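Local coordinates for phenol hydroxylase component phN (Pseudomonas stutzeri, PDB 3U52), which probably hydroxylates phenol as the diiron-containing hydroxylase component of a multicomponent bacterial monooxygenase, at residues 194-199 with 260-265; 200-205 with 271-276. All blocks are in the same frame, centred on the assembly; numbering follows the deposited sequence.

Contact 1: 194-199 with 260-265; sequences ISFSFE and RWIDKW. With FE (Fe (III) ion), chain H.
Ser197 meets Trp265 where the two segments come closest, CA to CA 6.3 Å. Ser197 OG lies 3.6 Å from Trp265 CB, a van der Waals touch on the root of the tryptophan and not on its indole. OG sits beside its backbone N (chi1 -58°), and its hydrogen bond goes to Thr192 O, one turn back on helix 187-216. One turn earlier on the second helix, Ile262 CG1 reaches CE2 of Phe196 at 3.9 Å, and the two side chains run obliquely to each other. The CA-CB bond of Phe196 points toward that helix, and with CG anti to the backbone N (chi1 170°) CE2 comes beside Ile262.

Further out, the Trp265 indole is held by NE1, which bonds to Glu189 OE1, and by an edge-to-face stack with Phe178. Lys264 CE lies 3.2 Å above the plane of the Trp265 indole, toward its rim. Leu306 and Leu310 of helix 291-310 pack on Phe196. Glu199 extends from the same first segment to the iron, with OE1 at 2.1 Å. The wider pi-type turn at 194-199 includes this ligand. Such turns in metal-bearing helices are a feature of the diiron four-helix bundle of bacterial multicomponent monooxygenases.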
loop_
_atom_site.group_PDB
_atom_site.type_symbol
_atom_site.label_atom_id
_atom_site.label_comp_id
_atom_site.label_asym_id
_atom_site.label_seq_id
_atom_site.Cartn_x
_atom_site.Cartn_y
_atom_site.Cartn_z
ATOM N N ILE A 194 -0.388 22.438 -24.677
ATOM C CA ILE A 194 -0.528 21.502 -23.573
ATOM C C ILE A 194 0.823 21.044 -22.989
ATOM O O ILE A 194 1.047 21.140 -21.768
ATOM C CB ILE A 194 -1.526 20.297 -23.922
ATOM C CG1 ILE A 194 -2.881 20.828 -24.446
ATOM C CG2 ILE A 194 -1.748 19.384 -22.700
ATOM C CD1 ILE A 194 -3.678 21.887 -23.524
ATOM N N SER A 195 1.747 20.607 -23.844
ATOM C CA SER A 195 3.045 20.134 -23.363
ATOM C C SER A 195 3.943 21.284 -22.897
ATOM O O SER A 195 4.508 21.222 -21.797
ATOM C CB SER A 195 3.761 19.277 -24.397
ATOM O OG SER A 195 3.199 17.968 -24.367
ATOM N N PHE A 196 4.073 22.330 -23.701
ATOM C CA PHE A 196 4.918 23.416 -23.270
ATOM C C PHE A 196 4.215 24.377 -22.290
ATOM O O PHE A 196 4.683 24.541 -21.162
ATOM C CB PHE A 196 5.564 24.130 -24.457
ATOM C CG PHE A 196 6.264 25.400 -24.072
ATOM C CD1 PHE A 196 7.493 25.363 -23.447
ATOM C CD2 PHE A 196 5.642 26.646 -24.267
ATOM C CE1 PHE A 196 8.124 26.549 -23.066
ATOM C CE2 PHE A 196 6.270 27.832 -23.855
ATOM C CZ PHE A 196 7.503 27.785 -23.282
ATOM N N SER A 197 3.084 24.969 -22.669
ATOM C CA SER A 197 2.440 26.015 -21.857
ATOM C C SER A 197 1.818 25.482 -20.551
ATOM O O SER A 197 2.037 26.044 -19.471
ATOM C CB SER A 197 1.406 26.800 -22.717
ATOM O OG SER A 197 2.047 27.379 -23.863
ATOM N N PHE A 198 1.079 24.387 -20.638
ATOM C CA PHE A 198 0.354 23.793 -19.518
ATOM C C PHE A 198 1.376 22.990 -18.697
ATOM O O PHE A 198 1.644 23.313 -17.526
ATOM C CB PHE A 198 -0.701 22.852 -20.126
ATOM C CG PHE A 198 -1.984 22.656 -19.331
ATOM C CD1 PHE A 198 -2.462 23.576 -18.429
ATOM C CD2 PHE A 198 -2.782 21.536 -19.596
ATOM C CE1 PHE A 198 -3.698 23.311 -17.746
ATOM C CE2 PHE A 198 -4.023 21.313 -18.936
ATOM C CZ PHE A 198 -4.458 22.177 -18.021
ATOM N N GLU A 199 1.980 21.974 -19.328
ATOM C CA GLU A 199 2.795 20.962 -18.609
ATOM C C GLU A 199 4.166 21.394 -18.215
ATOM O O GLU A 199 4.794 20.708 -17.437
ATOM C CB GLU A 199 2.988 19.685 -19.422
ATOM C CG GLU A 199 1.715 18.922 -19.675
ATOM C CD GLU A 199 1.299 18.116 -18.457
ATOM O OE1 GLU A 199 1.241 16.882 -18.537
ATOM O OE2 GLU A 199 1.042 18.731 -17.404
ATOM N N ARG A 260 3.203 33.554 -31.381
ATOM C CA ARG A 260 1.768 33.768 -31.285
ATOM C C ARG A 260 1.088 32.704 -30.411
ATOM O O ARG A 260 0.157 33.031 -29.666
ATOM C CB ARG A 260 1.102 33.745 -32.669
ATOM C CG ARG A 260 1.299 35.032 -33.487
ATOM C CD ARG A 260 0.675 34.866 -34.910
ATOM N NE ARG A 260 1.663 35.333 -35.893
ATOM C CZ ARG A 260 2.097 34.661 -36.949
ATOM N NH1 ARG A 260 1.600 33.473 -37.274
ATOM N NH2 ARG A 260 3.017 35.227 -37.709
ATOM N N TRP A 261 1.485 31.438 -30.559
ATOM C CA TRP A 261 0.927 30.375 -29.680
ATOM C C TRP A 261 1.288 30.584 -28.228
ATOM O O TRP A 261 0.482 30.308 -27.369
ATOM C CB TRP A 261 1.353 28.956 -30.081
ATOM C CG TRP A 261 0.795 28.534 -31.411
ATOM C CD1 TRP A 261 -0.346 28.990 -32.006
ATOM C CD2 TRP A 261 1.327 27.528 -32.265
ATOM N NE1 TRP A 261 -0.535 28.351 -33.214
ATOM C CE2 TRP A 261 0.472 27.440 -33.393
ATOM C CE3 TRP A 261 2.448 26.683 -32.183
ATOM C CZ2 TRP A 261 0.690 26.519 -34.448
ATOM C CZ3 TRP A 261 2.676 25.780 -33.243
ATOM C CH2 TRP A 261 1.804 25.727 -34.354
ATOM N N ILE A 262 2.513 31.028 -27.952
ATOM C CA ILE A 262 2.913 31.309 -26.560
ATOM C C ILE A 262 1.995 32.446 -26.027
ATOM O O ILE A 262 1.453 32.356 -24.936
ATOM C CB ILE A 262 4.412 31.662 -26.475
ATOM C CG1 ILE A 262 5.307 30.404 -26.637
ATOM C CG2 ILE A 262 4.755 32.411 -25.208
ATOM C CD1 ILE A 262 6.802 30.717 -26.772
ATOM N N ASP A 263 1.830 33.514 -26.789
ATOM C CA ASP A 263 0.960 34.617 -26.349
ATOM C C ASP A 263 -0.481 34.147 -26.093
ATOM O O ASP A 263 -1.064 34.491 -25.050
ATOM C CB ASP A 263 0.935 35.706 -27.412
ATOM C CG ASP A 263 2.265 36.467 -27.550
ATOM O OD1 ASP A 263 2.426 37.136 -28.609
ATOM O OD2 ASP A 263 3.158 36.424 -26.664
ATOM N N LYS A 264 -1.050 33.370 -27.030
ATOM C CA LYS A 264 -2.441 32.807 -26.874
ATOM C C LYS A 264 -2.589 31.860 -25.642
ATOM O O LYS A 264 -3.499 32.016 -24.802
ATOM C CB LYS A 264 -2.832 32.033 -28.128
ATOM C CG LYS A 264 -4.197 31.333 -28.037
ATOM C CD LYS A 264 -4.487 30.528 -29.306
ATOM C CE LYS A 264 -5.620 29.589 -28.966
ATOM N NZ LYS A 264 -6.000 28.820 -30.227
ATOM N N TRP A 265 -1.660 30.921 -25.497
ATOM C CA TRP A 265 -1.840 29.882 -24.508
ATOM C C TRP A 265 -1.368 30.343 -23.150
ATOM O O TRP A 265 -1.857 29.872 -22.153
ATOM C CB TRP A 265 -1.132 28.578 -24.969
ATOM C CG TRP A 265 -2.015 27.986 -26.065
ATOM C CD1 TRP A 265 -1.777 28.005 -27.399
ATOM C CD2 TRP A 265 -3.331 27.400 -25.894
ATOM N NE1 TRP A 265 -2.851 27.455 -28.083
ATOM C CE2 TRP A 265 -3.793 27.043 -27.169
ATOM C CE3 TRP A 265 -4.120 27.085 -24.771
ATOM C CZ2 TRP A 265 -5.054 26.400 -27.381
ATOM C CZ3 TRP A 265 -5.392 26.458 -24.972
ATOM C CH2 TRP A 265 -5.826 26.131 -26.269
HETATM FE FE FE H . 1.129 15.621 -16.804
#

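Contact 2: 200-205 with 271-276; sequences YVLTNL and RLLSLV
Leu273 CD1 makes the closest apolar contacts with two leucines of helix 187-216. Leu273 CD1 lies 3.9 Å from Leu205 CB and 4.0 Å from Leu205 CD1, and the two side chains cross at about a right angle. Leu273 CD1 also lies 4.1 Å from both CB and CD2 of Leu202. Leu273 CG is beside the backbone N (chi1 -72°), which brings CD1 against both leucines. With an alanine here, both delta methyls are gone, and Leu202 and Leu205 would probably lose their shared partner, opening a gap between the helices.

The polar atom at the interface is a backbone carbonyl. Leu205 O is buried against Val276 CG1 at 3.4 Å and has no hydrogen-bonding partner in the model.

Within the second segment, Ser274 OG donates to Arg271 O at 2.9 Å, in the carbonyl plane. Ser274 N makes only a weak bond to the same oxygen; the N of Leu275 and of Val276 lacks the usual bond to the turn before, so the helix kinks.

The short axes are 11.1 Å apart and run 18° from parallel. Leu273 also lines a xenon site with Phe198 and Gly269, so this packing borders a xenon-binding pocket of the helical hydroxylase fold.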
loop_
_atom_site.group_PDB
_atom_site.type_symbol
_atom_site.label_atom_id
_atom_site.label_comp_id
_atom_site.label_asym_id
_atom_site.label_seq_id
_atom_site.Cartn_x
_atom_site.Cartn_y
_atom_site.Cartn_z
ATOM N N TYR A 200 4.679 22.465 -18.797
ATOM C CA TYR A 200 5.984 22.917 -18.434
ATOM C C TYR A 200 5.933 24.277 -17.742
ATOM O O TYR A 200 6.366 24.407 -16.597
ATOM C CB TYR A 200 6.943 22.917 -19.634
ATOM C CG TYR A 200 8.334 23.265 -19.211
ATOM C CD1 TYR A 200 8.848 24.525 -19.414
ATOM C CD2 TYR A 200 9.123 22.330 -18.549
ATOM C CE1 TYR A 200 10.149 24.858 -18.960
ATOM C CE2 TYR A 200 10.376 22.635 -18.105
ATOM C CZ TYR A 200 10.901 23.899 -18.314
ATOM O OH TYR A 200 12.200 24.182 -17.874
ATOM N N VAL A 201 5.429 25.286 -18.421
ATOM C CA VAL A 201 5.404 26.612 -17.867
ATOM C C VAL A 201 4.464 26.799 -16.637
ATOM O O VAL A 201 4.885 27.381 -15.628
ATOM C CB VAL A 201 5.116 27.669 -18.935
ATOM C CG1 VAL A 201 5.108 29.089 -18.294
ATOM C CG2 VAL A 201 6.199 27.599 -20.005
ATOM N N LEU A 202 3.219 26.312 -16.729
ATOM C CA LEU A 202 2.166 26.664 -15.764
ATOM C C LEU A 202 1.806 25.515 -14.831
ATOM O O LEU A 202 0.994 25.679 -13.918
ATOM C CB LEU A 202 0.924 27.179 -16.514
ATOM C CG LEU A 202 1.172 28.504 -17.281
ATOM C CD1 LEU A 202 -0.035 28.905 -18.155
ATOM C CD2 LEU A 202 1.541 29.670 -16.319
ATOM N N THR A 203 2.425 24.361 -15.061
ATOM C CA THR A 203 2.161 23.120 -14.298
ATOM C C THR A 203 2.129 23.235 -12.761
ATOM O O THR A 203 1.198 22.773 -12.098
ATOM C CB THR A 203 3.115 21.955 -14.728
ATOM O OG1 THR A 203 2.648 20.768 -14.103
ATOM C CG2 THR A 203 4.588 22.208 -14.328
ATOM N N ASN A 204 3.136 23.869 -12.206
ATOM C CA ASN A 204 3.236 24.050 -10.756
ATOM C C ASN A 204 2.107 24.878 -10.143
ATOM O O ASN A 204 1.783 24.716 -8.955
ATOM C CB ASN A 204 4.593 24.680 -10.415
ATOM C CG ASN A 204 5.750 23.654 -10.443
ATOM O OD1 ASN A 204 5.574 22.483 -10.081
ATOM N ND2 ASN A 204 6.917 24.100 -10.867
ATOM N N LEU A 205 1.551 25.800 -10.922
ATOM C CA LEU A 205 0.404 26.595 -10.446
ATOM C C LEU A 205 -0.876 25.797 -10.260
ATOM O O LEU A 205 -1.760 26.214 -9.507
ATOM C CB LEU A 205 0.158 27.814 -11.335
ATOM C CG LEU A 205 1.360 28.760 -11.298
ATOM C CD1 LEU A 205 1.547 29.619 -12.539
ATOM C CD2 LEU A 205 1.249 29.608 -10.073
ATOM N N ARG A 271 -6.174 32.524 -17.623
ATOM C CA ARG A 271 -7.609 32.600 -17.330
ATOM C C ARG A 271 -8.077 31.284 -16.712
ATOM O O ARG A 271 -8.848 31.275 -15.757
ATOM C CB ARG A 271 -8.422 33.008 -18.586
ATOM C CG ARG A 271 -8.230 34.516 -18.880
ATOM C CD ARG A 271 -8.829 35.318 -17.715
ATOM N NE ARG A 271 -9.081 36.731 -18.077
ATOM C CZ ARG A 271 -8.673 37.782 -17.376
ATOM N NH1 ARG A 271 -7.940 37.644 -16.270
ATOM N NH2 ARG A 271 -8.979 38.987 -17.795
ATOM N N LEU A 272 -7.599 30.166 -17.237
ATOM C CA LEU A 272 -8.018 28.889 -16.664
ATOM C C LEU A 272 -7.591 28.809 -15.152
ATOM O O LEU A 272 -8.361 28.388 -14.286
ATOM C CB LEU A 272 -7.388 27.761 -17.475
ATOM C CG LEU A 272 -7.634 26.356 -16.946
ATOM C CD1 LEU A 272 -9.166 26.074 -16.777
ATOM C CD2 LEU A 272 -6.998 25.412 -17.883
ATOM N N LEU A 273 -6.376 29.244 -14.855
ATOM C CA LEU A 273 -5.807 29.170 -13.485
ATOM C C LEU A 273 -6.440 30.106 -12.449
ATOM O O LEU A 273 -6.251 29.936 -11.220
ATOM C CB LEU A 273 -4.319 29.513 -13.528
ATOM C CG LEU A 273 -3.434 28.457 -14.146
ATOM C CD1 LEU A 273 -2.032 29.095 -14.354
ATOM C CD2 LEU A 273 -3.398 27.231 -13.207
ATOM N N SER A 274 -7.162 31.109 -12.924
ATOM C CA SER A 274 -7.952 31.931 -12.021
ATOM C C SER A 274 -8.861 31.069 -11.099
ATOM O O SER A 274 -9.042 31.410 -9.945
ATOM C CB SER A 274 -8.703 33.037 -12.774
ATOM O OG SER A 274 -9.901 32.605 -13.411
ATOM N N LEU A 275 -9.362 29.929 -11.579
ATOM C CA LEU A 275 -10.075 28.976 -10.744
ATOM C C LEU A 275 -9.267 28.403 -9.567
ATOM O O LEU A 275 -9.837 28.155 -8.490
ATOM C CB LEU A 275 -10.561 27.804 -11.600
ATOM C CG LEU A 275 -11.705 28.081 -12.560
ATOM C CD1 LEU A 275 -12.004 26.782 -13.368
ATOM C CD2 LEU A 275 -12.933 28.602 -11.797
ATOM N N VAL A 276 -7.967 28.154 -9.785
ATOM C CA VAL A 276 -7.040 27.691 -8.742
ATOM C C VAL A 276 -6.686 28.801 -7.733
ATOM O O VAL A 276 -6.552 28.511 -6.547
ATOM C CB VAL A 276 -5.723 27.086 -9.315
ATOM C CG1 VAL A 276 -4.930 26.363 -8.216
ATOM C CG2 VAL A 276 -6.012 26.101 -10.406
#

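In the fold
From the N terminus, helix 187-216 comes first and supplies 194-199 and then 200-205. The chain next passes through helix 220-250, which brings Glu233 and His236 to the iron bound by Glu199. It then enters helix 254-283, which at contact 2 runs nearly parallel to the first. Here 260-265 closes contact 1 and 271-276 closes contact 2. The two closures cross, because their segments alternate along the chain. Their centres are 11 Å apart. The levels are joined within the first helix by probable hydrogen bonds from Val201 N to Phe196 O and from Leu202 N to Ser197 O. Together they join the Glu199-bearing helix 187-216 to helix 254-283 at two successive levels.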